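Side-chain contacts in transferrin binding protein B (Actinobacillus suis, PDB 3PQU), which probably captures host transferrin at the bacterial surface as an outer-membrane lipoprotein receptor, an early step in iron acquisition: residues Ser265-Ile270 with Arg276-Ala281; Asp35-Pro40 with Ala308-Thr313; Ile153-Thr158 with Gly272-Gly277; Val44-Pro49 with Ser317-Phe322. All coordinates share one frame; numbering follows the deposited sequence.

Contact 1: Ser265-Ile270 with Arg276-Ala281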
# COMPACT_ATOMS: atom_id res chain seq x y z
N SER A 265 -8.12 -1.73 -22.75
CA SER A 265 -8.04 -0.31 -22.36
C SER A 265 -8.38 -0.23 -20.88
O SER A 265 -9.23 -0.96 -20.39
CB SER A 265 -9.07 0.58 -23.13
OG SER A 265 -8.80 0.63 -24.52
N ILE A 266 -7.77 0.70 -20.18
CA ILE A 266 -8.01 0.76 -18.74
C ILE A 266 -8.46 2.16 -18.33
O ILE A 266 -8.00 3.15 -18.89
CB ILE A 266 -6.72 0.36 -17.99
CG1 ILE A 266 -6.50 -1.15 -18.12
CG2 ILE A 266 -6.79 0.81 -16.54
CD1 ILE A 266 -5.25 -1.63 -17.45
N GLU A 267 -9.39 2.24 -17.39
CA GLU A 267 -9.74 3.53 -16.83
C GLU A 267 -9.87 3.37 -15.33
O GLU A 267 -10.31 2.32 -14.85
CB GLU A 267 -11.02 4.12 -17.47
CG GLU A 267 -12.27 3.29 -17.27
CD GLU A 267 -13.52 3.95 -17.86
OE1 GLU A 267 -13.37 4.81 -18.75
OE2 GLU A 267 -14.64 3.60 -17.43
N ALA A 268 -9.46 4.39 -14.58
CA ALA A 268 -9.53 4.30 -13.12
C ALA A 268 -9.54 5.67 -12.46
O ALA A 268 -9.10 6.65 -13.05
CB ALA A 268 -8.37 3.42 -12.57
N ASP A 269 -10.09 5.72 -11.25
CA ASP A 269 -10.10 6.94 -10.45
C ASP A 269 -9.20 6.76 -9.24
O ASP A 269 -9.16 5.68 -8.63
CB ASP A 269 -11.52 7.27 -9.97
CG ASP A 269 -12.48 7.56 -11.13
OD1 ASP A 269 -12.12 8.33 -12.03
OD2 ASP A 269 -13.60 7.00 -11.12
N ILE A 270 -8.53 7.84 -8.85
CA ILE A 270 -7.52 7.80 -7.80
C ILE A 270 -8.09 8.26 -6.46
O ILE A 270 -8.63 9.36 -6.35
CB ILE A 270 -6.31 8.71 -8.15
CG1 ILE A 270 -5.57 8.17 -9.38
CG2 ILE A 270 -5.36 8.83 -6.97
CD1 ILE A 270 -4.59 9.17 -9.99
N ARG A 276 -9.01 2.71 -8.61
CA ARG A 276 -10.04 1.70 -8.77
C ARG A 276 -10.73 1.96 -10.08
O ARG A 276 -11.10 3.11 -10.34
CB ARG A 276 -11.09 1.81 -7.66
CG ARG A 276 -10.56 1.74 -6.24
CD ARG A 276 -11.65 2.08 -5.20
NE ARG A 276 -11.07 2.40 -3.89
CZ ARG A 276 -11.58 3.28 -3.05
NH1 ARG A 276 -12.68 3.93 -3.37
NH2 ARG A 276 -10.98 3.52 -1.88
N GLY A 277 -10.94 0.91 -10.89
CA GLY A 277 -11.65 1.07 -12.15
C GLY A 277 -11.99 -0.21 -12.88
O GLY A 277 -12.38 -1.22 -12.28
N LYS A 278 -11.81 -0.18 -14.19
CA LYS A 278 -12.27 -1.24 -15.06
C LYS A 278 -11.24 -1.52 -16.12
O LYS A 278 -10.46 -0.64 -16.48
CB LYS A 278 -13.55 -0.79 -15.79
CG LYS A 278 -14.66 -0.26 -14.87
CD LYS A 278 -15.81 0.27 -15.73
CE LYS A 278 -16.95 0.81 -14.87
NZ LYS A 278 -17.43 -0.23 -13.92
N ALA A 279 -11.27 -2.73 -16.67
CA ALA A 279 -10.49 -3.07 -17.84
C ALA A 279 -11.48 -3.41 -18.94
O ALA A 279 -12.35 -4.24 -18.75
CB ALA A 279 -9.59 -4.27 -17.55
N LYS A 280 -11.33 -2.77 -20.10
CA LYS A 280 -12.23 -3.01 -21.22
C LYS A 280 -11.55 -3.85 -22.30
O LYS A 280 -10.55 -3.43 -22.86
CB LYS A 280 -12.69 -1.67 -21.82
CG LYS A 280 -14.19 -1.44 -21.75
CD LYS A 280 -14.64 -1.14 -20.32
CE LYS A 280 -16.16 -0.99 -20.21
NZ LYS A 280 -16.57 -0.70 -18.81
N ALA A 281 -12.11 -5.02 -22.58
CA ALA A 281 -11.58 -5.89 -23.62
C ALA A 281 -11.65 -5.20 -24.96
O ALA A 281 -12.71 -4.70 -25.36
CB ALA A 281 -12.35 -7.20 -23.66
O HOH W 1 -13.74 4.01 -10.17

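Contact 2: Asp35-Pro40 with Ala308-Thr313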
# COMPACT_ATOMS: atom_id res chain seq x y z
N ASP A 35 -16.11 -3.57 -1.88
CA ASP A 35 -16.03 -5.00 -2.19
C ASP A 35 -14.64 -5.50 -1.85
O ASP A 35 -13.65 -4.78 -2.00
CB ASP A 35 -16.31 -5.25 -3.67
CG ASP A 35 -17.79 -5.17 -4.00
OD1 ASP A 35 -18.61 -5.06 -3.07
OD2 ASP A 35 -18.13 -5.24 -5.21
N LYS A 36 -14.56 -6.74 -1.39
CA LYS A 36 -13.29 -7.33 -0.98
C LYS A 36 -12.17 -7.14 -2.01
O LYS A 36 -11.08 -6.73 -1.65
CB LYS A 36 -13.45 -8.81 -0.65
CG LYS A 36 -14.43 -9.07 0.48
CD LYS A 36 -14.59 -10.55 0.75
CE LYS A 36 -15.62 -10.80 1.84
NZ LYS A 36 -15.58 -12.20 2.34
N LEU A 37 -12.45 -7.43 -3.28
CA LEU A 37 -11.44 -7.32 -4.33
C LEU A 37 -10.95 -5.90 -4.50
O LEU A 37 -9.91 -5.68 -5.11
CB LEU A 37 -11.98 -7.78 -5.67
CG LEU A 37 -11.96 -9.28 -5.94
CD1 LEU A 37 -12.69 -9.52 -7.24
CD2 LEU A 37 -10.54 -9.80 -5.98
N MET A 38 -11.69 -4.93 -3.97
CA MET A 38 -11.31 -3.54 -4.16
C MET A 38 -10.53 -2.99 -2.96
O MET A 38 -10.09 -1.84 -2.99
CB MET A 38 -12.54 -2.69 -4.51
CG MET A 38 -13.31 -3.23 -5.72
SD MET A 38 -12.30 -3.35 -7.23
CE MET A 38 -12.24 -1.62 -7.63
N GLU A 39 -10.34 -3.80 -1.92
CA GLU A 39 -9.57 -3.36 -0.74
C GLU A 39 -8.08 -3.24 -1.10
O GLU A 39 -7.56 -4.07 -1.83
CB GLU A 39 -9.72 -4.36 0.42
CG GLU A 39 -11.08 -4.34 1.14
CD GLU A 39 -11.28 -3.10 2.00
OE1 GLU A 39 -12.42 -2.87 2.46
OE2 GLU A 39 -10.29 -2.36 2.24
N PRO A 40 -7.39 -2.22 -0.56
CA PRO A 40 -5.99 -2.02 -0.92
C PRO A 40 -5.05 -2.95 -0.15
O PRO A 40 -5.29 -3.22 1.02
CB PRO A 40 -5.74 -0.57 -0.52
CG PRO A 40 -6.74 -0.34 0.59
CD PRO A 40 -7.95 -1.07 0.17
N ALA A 308 1.35 -0.36 -9.70
CA ALA A 308 1.05 -1.77 -9.93
C ALA A 308 -0.38 -2.07 -9.53
O ALA A 308 -0.96 -1.39 -8.66
CB ALA A 308 2.03 -2.68 -9.16
N GLY A 309 -0.97 -3.08 -10.17
CA GLY A 309 -2.32 -3.47 -9.79
C GLY A 309 -2.73 -4.77 -10.42
O GLY A 309 -1.89 -5.51 -10.96
N LYS A 310 -4.02 -5.07 -10.32
CA LYS A 310 -4.56 -6.32 -10.80
C LYS A 310 -6.02 -6.17 -11.20
O LYS A 310 -6.69 -5.22 -10.79
CB LYS A 310 -4.37 -7.43 -9.74
CG LYS A 310 -5.20 -7.27 -8.44
CD LYS A 310 -6.69 -7.54 -8.68
CE LYS A 310 -7.43 -7.81 -7.39
NZ LYS A 310 -7.45 -6.64 -6.46
N PHE A 311 -6.52 -7.10 -12.02
CA PHE A 311 -7.95 -7.18 -12.23
C PHE A 311 -8.41 -8.61 -12.43
O PHE A 311 -7.60 -9.49 -12.72
CB PHE A 311 -8.44 -6.24 -13.36
CG PHE A 311 -7.93 -6.61 -14.74
CD1 PHE A 311 -8.60 -7.55 -15.51
CD2 PHE A 311 -6.80 -6.00 -15.28
CE1 PHE A 311 -8.14 -7.86 -16.81
CE2 PHE A 311 -6.34 -6.30 -16.56
CZ PHE A 311 -7.02 -7.23 -17.32
N PHE A 312 -9.71 -8.84 -12.23
CA PHE A 312 -10.32 -10.15 -12.30
C PHE A 312 -11.58 -10.02 -13.18
O PHE A 312 -12.47 -9.22 -12.87
CB PHE A 312 -10.65 -10.62 -10.87
CG PHE A 312 -11.17 -12.03 -10.77
CD1 PHE A 312 -10.63 -13.05 -11.55
CD2 PHE A 312 -12.17 -12.35 -9.84
CE1 PHE A 312 -11.10 -14.37 -11.43
CE2 PHE A 312 -12.62 -13.67 -9.70
CZ PHE A 312 -12.09 -14.68 -10.50
N THR A 313 -11.66 -10.78 -14.27
CA THR A 313 -12.73 -10.54 -15.24
C THR A 313 -14.09 -10.93 -14.66
O THR A 313 -14.18 -11.71 -13.71
CB THR A 313 -12.47 -11.19 -16.63
OG1 THR A 313 -12.35 -12.60 -16.51
CG2 THR A 313 -11.21 -10.59 -17.31

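Contact 3: Ile153-Thr158 with Gly272-Gly277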
# COMPACT_ATOMS: atom_id res chain seq x y z
N ILE A 153 0.71 -15.99 -10.34
CA ILE A 153 0.73 -14.67 -10.96
C ILE A 153 0.62 -13.69 -9.79
O ILE A 153 -0.15 -13.93 -8.87
CB ILE A 153 -0.46 -14.49 -11.89
CG1 ILE A 153 -0.49 -15.62 -12.95
CG2 ILE A 153 -0.44 -13.10 -12.53
CD1 ILE A 153 0.79 -15.77 -13.81
N TYR A 154 1.37 -12.60 -9.80
CA TYR A 154 1.32 -11.71 -8.65
C TYR A 154 1.79 -10.30 -8.98
O TYR A 154 2.39 -10.06 -10.02
CB TYR A 154 2.20 -12.26 -7.51
CG TYR A 154 3.68 -11.95 -7.72
CD1 TYR A 154 4.31 -10.91 -7.03
CD2 TYR A 154 4.43 -12.66 -8.65
CE1 TYR A 154 5.66 -10.61 -7.24
CE2 TYR A 154 5.78 -12.36 -8.87
CZ TYR A 154 6.38 -11.34 -8.16
OH TYR A 154 7.70 -11.05 -8.38
N TYR A 155 1.52 -9.38 -8.05
CA TYR A 155 2.29 -8.15 -7.97
C TYR A 155 2.55 -7.86 -6.50
O TYR A 155 1.79 -8.26 -5.62
CB TYR A 155 1.57 -6.95 -8.67
CG TYR A 155 0.47 -6.28 -7.85
CD1 TYR A 155 0.77 -5.26 -6.95
CD2 TYR A 155 -0.87 -6.66 -7.98
CE1 TYR A 155 -0.24 -4.64 -6.19
CE2 TYR A 155 -1.88 -6.06 -7.23
CZ TYR A 155 -1.55 -5.04 -6.34
OH TYR A 155 -2.55 -4.42 -5.59
N LEU A 156 3.64 -7.15 -6.23
CA LEU A 156 3.95 -6.76 -4.87
C LEU A 156 4.70 -5.44 -4.88
O LEU A 156 5.68 -5.30 -5.61
CB LEU A 156 4.81 -7.82 -4.19
CG LEU A 156 5.27 -7.52 -2.77
CD1 LEU A 156 4.06 -7.39 -1.85
CD2 LEU A 156 6.19 -8.63 -2.29
N GLY A 157 4.26 -4.49 -4.08
CA GLY A 157 4.91 -3.20 -4.04
C GLY A 157 5.36 -2.85 -2.65
O GLY A 157 4.91 -3.45 -1.66
N THR A 158 6.26 -1.88 -2.56
CA THR A 158 6.74 -1.41 -1.27
C THR A 158 6.67 0.10 -1.24
O THR A 158 6.68 0.75 -2.29
CB THR A 158 8.18 -1.92 -0.99
OG1 THR A 158 8.57 -1.54 0.34
CG2 THR A 158 9.15 -1.32 -1.98
N GLY A 272 -6.68 8.40 -2.33
CA GLY A 272 -5.47 8.21 -1.56
C GLY A 272 -4.33 7.92 -2.53
O GLY A 272 -4.19 8.62 -3.55
N ASN A 273 -3.52 6.90 -2.25
CA ASN A 273 -2.49 6.48 -3.23
C ASN A 273 -2.92 5.25 -4.04
O ASN A 273 -2.09 4.56 -4.62
CB ASN A 273 -1.13 6.24 -2.57
CG ASN A 273 -1.19 5.23 -1.42
OD1 ASN A 273 -1.98 4.30 -1.44
ND2 ASN A 273 -0.37 5.43 -0.40
N ARG A 274 -4.23 5.00 -4.08
CA ARG A 274 -4.76 3.84 -4.80
C ARG A 274 -5.61 4.27 -5.98
O ARG A 274 -5.97 5.44 -6.09
CB ARG A 274 -5.61 2.99 -3.85
CG ARG A 274 -4.84 2.52 -2.61
CD ARG A 274 -3.60 1.70 -2.96
NE ARG A 274 -3.91 0.33 -3.40
CZ ARG A 274 -3.02 -0.65 -3.50
NH1 ARG A 274 -1.74 -0.43 -3.20
NH2 ARG A 274 -3.39 -1.86 -3.93
N PHE A 275 -5.92 3.33 -6.85
CA PHE A 275 -6.87 3.61 -7.92
C PHE A 275 -7.80 2.43 -8.13
O PHE A 275 -7.44 1.29 -7.84
CB PHE A 275 -6.14 4.02 -9.22
CG PHE A 275 -5.01 3.10 -9.60
CD1 PHE A 275 -5.22 1.98 -10.38
CD2 PHE A 275 -3.72 3.37 -9.17
CE1 PHE A 275 -4.17 1.13 -10.71
CE2 PHE A 275 -2.65 2.54 -9.50
CZ PHE A 275 -2.89 1.41 -10.26
N ARG A 276 -9.01 2.71 -8.61
CA ARG A 276 -10.04 1.70 -8.77
C ARG A 276 -10.73 1.96 -10.08
O ARG A 276 -11.10 3.11 -10.34
CB ARG A 276 -11.09 1.81 -7.66
CG ARG A 276 -10.56 1.74 -6.24
CD ARG A 276 -11.65 2.08 -5.20
NE ARG A 276 -11.07 2.40 -3.89
CZ ARG A 276 -11.58 3.28 -3.05
NH1 ARG A 276 -12.68 3.93 -3.37
NH2 ARG A 276 -10.98 3.52 -1.88
N GLY A 277 -10.94 0.91 -10.89
CA GLY A 277 -11.65 1.07 -12.15
C GLY A 277 -11.99 -0.21 -12.88
O GLY A 277 -12.38 -1.22 -12.28

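Contact 4: Val44-Pro49 with Ser317-Phe322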
# COMPACT_ATOMS: atom_id res chain seq x y z
N VAL A 44 -0.84 -8.68 -4.32
CA VAL A 44 -1.86 -9.73 -4.54
C VAL A 44 -1.24 -10.89 -5.36
O VAL A 44 -0.43 -10.64 -6.25
CB VAL A 44 -3.06 -9.16 -5.33
CG1 VAL A 44 -4.11 -10.24 -5.55
CG2 VAL A 44 -3.68 -7.89 -4.64
N GLU A 45 -1.62 -12.14 -5.08
CA GLU A 45 -1.15 -13.28 -5.88
C GLU A 45 -2.29 -14.27 -6.13
O GLU A 45 -3.25 -14.33 -5.36
CB GLU A 45 0.01 -14.02 -5.18
CG GLU A 45 -0.46 -14.83 -3.95
CD GLU A 45 0.67 -15.54 -3.19
OE1 GLU A 45 0.35 -16.47 -2.40
OE2 GLU A 45 1.86 -15.19 -3.35
N ALA A 46 -2.18 -15.05 -7.21
CA ALA A 46 -3.09 -16.18 -7.44
C ALA A 46 -2.34 -17.35 -8.06
O ALA A 46 -1.50 -17.17 -8.92
CB ALA A 46 -4.26 -15.78 -8.34
N LYS A 47 -2.69 -18.54 -7.61
CA LYS A 47 -2.13 -19.77 -8.14
C LYS A 47 -2.57 -20.01 -9.59
O LYS A 47 -3.71 -19.73 -9.95
CB LYS A 47 -2.58 -20.94 -7.26
CG LYS A 47 -1.99 -22.29 -7.62
CD LYS A 47 -2.16 -23.24 -6.44
CE LYS A 47 -1.35 -24.51 -6.59
NZ LYS A 47 -1.33 -25.27 -5.30
N ILE A 48 -1.67 -20.53 -10.41
CA ILE A 48 -2.00 -20.88 -11.80
C ILE A 48 -2.86 -22.15 -11.80
O ILE A 48 -2.42 -23.18 -11.28
CB ILE A 48 -0.68 -21.10 -12.65
CG1 ILE A 48 0.13 -19.78 -12.74
CG2 ILE A 48 -1.00 -21.61 -14.06
CD1 ILE A 48 1.56 -19.94 -13.40
N PRO A 49 -4.09 -22.09 -12.36
CA PRO A 49 -4.97 -23.28 -12.32
C PRO A 49 -4.45 -24.44 -13.16
O PRO A 49 -3.86 -24.23 -14.23
CB PRO A 49 -6.30 -22.76 -12.89
CG PRO A 49 -6.30 -21.29 -12.56
CD PRO A 49 -4.83 -20.88 -12.75
N SER A 317 -12.80 -15.57 -16.08
CA SER A 317 -11.96 -16.26 -17.04
C SER A 317 -10.48 -15.90 -16.88
O SER A 317 -9.64 -16.58 -17.45
CB SER A 317 -12.37 -15.88 -18.46
OG SER A 317 -12.28 -14.46 -18.64
N LEU A 318 -10.19 -14.83 -16.14
CA LEU A 318 -8.84 -14.23 -16.17
C LEU A 318 -8.47 -13.43 -14.92
O LEU A 318 -9.23 -12.56 -14.46
CB LEU A 318 -8.67 -13.31 -17.39
CG LEU A 318 -7.21 -13.00 -17.77
CD1 LEU A 318 -6.69 -14.06 -18.70
CD2 LEU A 318 -7.08 -11.65 -18.45
N PHE A 319 -7.28 -13.72 -14.39
CA PHE A 319 -6.65 -12.89 -13.36
C PHE A 319 -5.41 -12.26 -14.00
O PHE A 319 -4.56 -12.99 -14.53
CB PHE A 319 -6.28 -13.73 -12.11
CG PHE A 319 -5.47 -12.96 -11.06
CD1 PHE A 319 -6.07 -11.95 -10.30
CD2 PHE A 319 -4.12 -13.22 -10.87
CE1 PHE A 319 -5.33 -11.23 -9.36
CE2 PHE A 319 -3.37 -12.50 -9.92
CZ PHE A 319 -3.98 -11.50 -9.17
N ALA A 320 -5.31 -10.93 -13.96
CA ALA A 320 -4.22 -10.19 -14.60
C ALA A 320 -3.55 -9.25 -13.59
O ALA A 320 -4.21 -8.75 -12.68
CB ALA A 320 -4.74 -9.37 -15.77
N VAL A 321 -2.25 -9.02 -13.77
CA VAL A 321 -1.52 -8.03 -12.98
C VAL A 321 -0.76 -7.11 -13.95
O VAL A 321 -0.62 -7.43 -15.12
CB VAL A 321 -0.55 -8.69 -11.99
CG1 VAL A 321 -1.29 -9.63 -11.04
CG2 VAL A 321 0.58 -9.45 -12.73
N PHE A 322 -0.29 -5.97 -13.47
CA PHE A 322 0.47 -5.03 -14.29
C PHE A 322 1.34 -4.17 -13.38
O PHE A 322 1.08 -4.06 -12.18
CB PHE A 322 -0.47 -4.14 -15.15
CG PHE A 322 -1.57 -3.45 -14.35
CD1 PHE A 322 -1.35 -2.20 -13.75
CD2 PHE A 322 -2.82 -4.05 -14.23
CE1 PHE A 322 -2.35 -1.59 -13.02
CE2 PHE A 322 -3.85 -3.43 -13.50
CZ PHE A 322 -3.62 -2.20 -12.90

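Contact 1: Ser265-Ile270 with Arg276-Ala281
Ser265 and Lys280 face each other as a hydrogen-bonded antiparallel pair, with Lys280 N donating almost straight to Ser265 O at 2.8 Å. The same pattern recurs at Glu267 with Lys278 and at Asp269 with Arg276, giving six backbone bonds in all. The last pair is the least regular, since Asp269 N lies above the carbonyl plane of Arg276 rather than within it. A water beside this pair donates to both Arg276 O (2.8 Å) and Asp269 OD2. These bonds join the two arms of a beta hairpin, strands 260-271 and 274-281, in the N-lobe barrel. Along the face that carries Glu267, its extended side chain runs beside that of Lys278 and points the same way; Glu267 OE2 touches Lys278 CD at 3.9 Å but stays short of contact with either ammonium, 4.9 Å from Lys280 NZ and 5.9 Å from Lys278 NZ, and the latter bonds to Asn293. On the other face Ile266 CG1 approaches Ala279 CB (4.4 Å), next to Leu295 and Phe233. At Gly277 the strands draw together, and its CA makes a CA-H...O contact of 3.3 Å with Glu267 O. Farther out, Lys241 forms a salt bridge with Asp269 OD1, while Glu32 pairs with Arg276 NH1.

Contact 2: Asp35-Pro40 with Ala308-Thr313
Leu37 sits in a short 3-10 turn, residues 36-38, and reaches both Lys310 and Phe312 of strand 306-312, so that a loop of the N-lobe handle region is laid against a strand of the beta barrel. The polar part of the contact is a single hydrogen bond from Lys310 NZ to Leu37 O, 3.0 Å long. The ammonium approaches in the carbonyl plane, with a C=O...N angle of 151°. Lys310 gets there by a folded path: its CG stands between the backbone N and the carbonyl carbon (chi1 67°), and further bends at chi2 and chi4 swing NZ across to the turn. The turn itself is held by Met38 N bonding to Asp35 O and Glu39 N to Lys36 O, and the lysine bonds to the next carbonyl, that of Leu37. Because Lys310 is buried, this bond probably offsets part of the cost of enclosing its charged end.

The apolar part divides between the two methyls of Leu37. CD2 packs on the aliphatic end of the lysine, whose chain it meets at about a right angle, with Lys310 CE 4.0 Å away. Nearer its base the lysine is also touched by Phe319 and Val321 of strand 318-326. The other methyl turns to Phe312, a ring that also packs on Ile77; here Leu37 CD1 lies at the ring edge, near its plane, 3.9 Å from Phe312 CD2.

Contact 3: Ile153-Thr158 with Gly272-Gly277
Tyr155 and Arg274 meet between two backbones that stay well apart: strand 150-157 belongs to the five-stranded handle sheet, strand 274-281 to the barrel sheet, and no backbone bond links the two segments. Side chains alone span the gap. Tyr155 sets out from its strand toward the barrel, and the Arg274 side chain comes from the opposite direction. Its chain is folded at chi2 (-58°) and chi3 (-76°), which carries the guanidinium to the tyrosine hydroxyl instead of letting it run out straight. The two groups meet at their edges, with Arg274 NH2 near the ring plane and Tyr155 OH near the guanidinium plane; the planes themselves are 32° apart. Arg274 NH2 donates to Tyr155 OH over 3.2 Å, but the N-H...O angle of 130° makes this a weak bond. Firmer partners hold the arginine: Glu296 forms a salt bridge with NH2, and Tyr300 OH bonds to NH1. Tyr155 packs against Ala308 and Lys310, and Pro40 lies against Arg274. With both residues buried, the arginine charge is probably balanced chiefly by Glu296, and the bent bond to Tyr155 adds a polar link between handle and barrel that is secondary to the salt bridge.

Contact 4: Val44-Pro49 with Ser317-Phe322
Phe319 lays one face of its ring under the methyl of Ala46, whose CB stands 4.0 Å from the ring centroid and 28° off the normal, a CH-pi contact. The methyl is displaced toward one side of the ring, so its nearest ring atoms are CD2, at 3.6 Å from Ala46 CB, and CE2. Two residues earlier on the same strand, Val44 meets the far end of the ring obliquely: CG1 is 3.8 Å from Phe319 CZ, with CE1 slightly farther. Both side chains point toward the barrel, as alternation along a beta strand requires, while Glu45 between them points away and bonds to His90. The phenylalanine reaches across because its CG is anti to the backbone N (chi1 173°), which extends the ring from strand 318-326 toward strand 43-47.

The strands are not paired. The axes of segments 44-47 and 318-322 approach to 8.6 Å with an angle of 142° between their directions, so this is face-to-face packing of the handle sheet on the barrel wall, bridged by side chains. Lys310 of the neighbouring barrel strand lies against Val44, and Val321 packs on Ile153 of the handle strand alongside. Ile77 touches Val44 as well. Val44, Ala46 and Phe319 are all buried, and no hydrogen bond passes between the segments. Cohesion here probably comes from burial of apolar surface, dispersion and the CH-pi contact, which rest on close fit rather than on directional polar bonds.

Overall arrangement
Contact 1 lies within the N-lobe barrel sheet, whereas contacts 2, 3 and 4 each bring a part of the handle region onto it. Contacts 2 and 3 have centres about 8 Å apart; contacts 1 and 4 are farthest separated, about 17 Å between centres. Strand 274-281 serves both contacts 1 and 3, which share Arg276 and Gly277. Neighbouring strands 306-312 and 318-326 carry contacts 2 and 4, and strands 43-47 and 150-157 pair within the handle sheet. Along the chain, contacts 1 and 3 are nested inside the loops closed by contacts 2 and 4, whose segments alternate. Barrel strands from later in the chain thus come back to handle segments that precede them, uniting handle and barrel in one lobe.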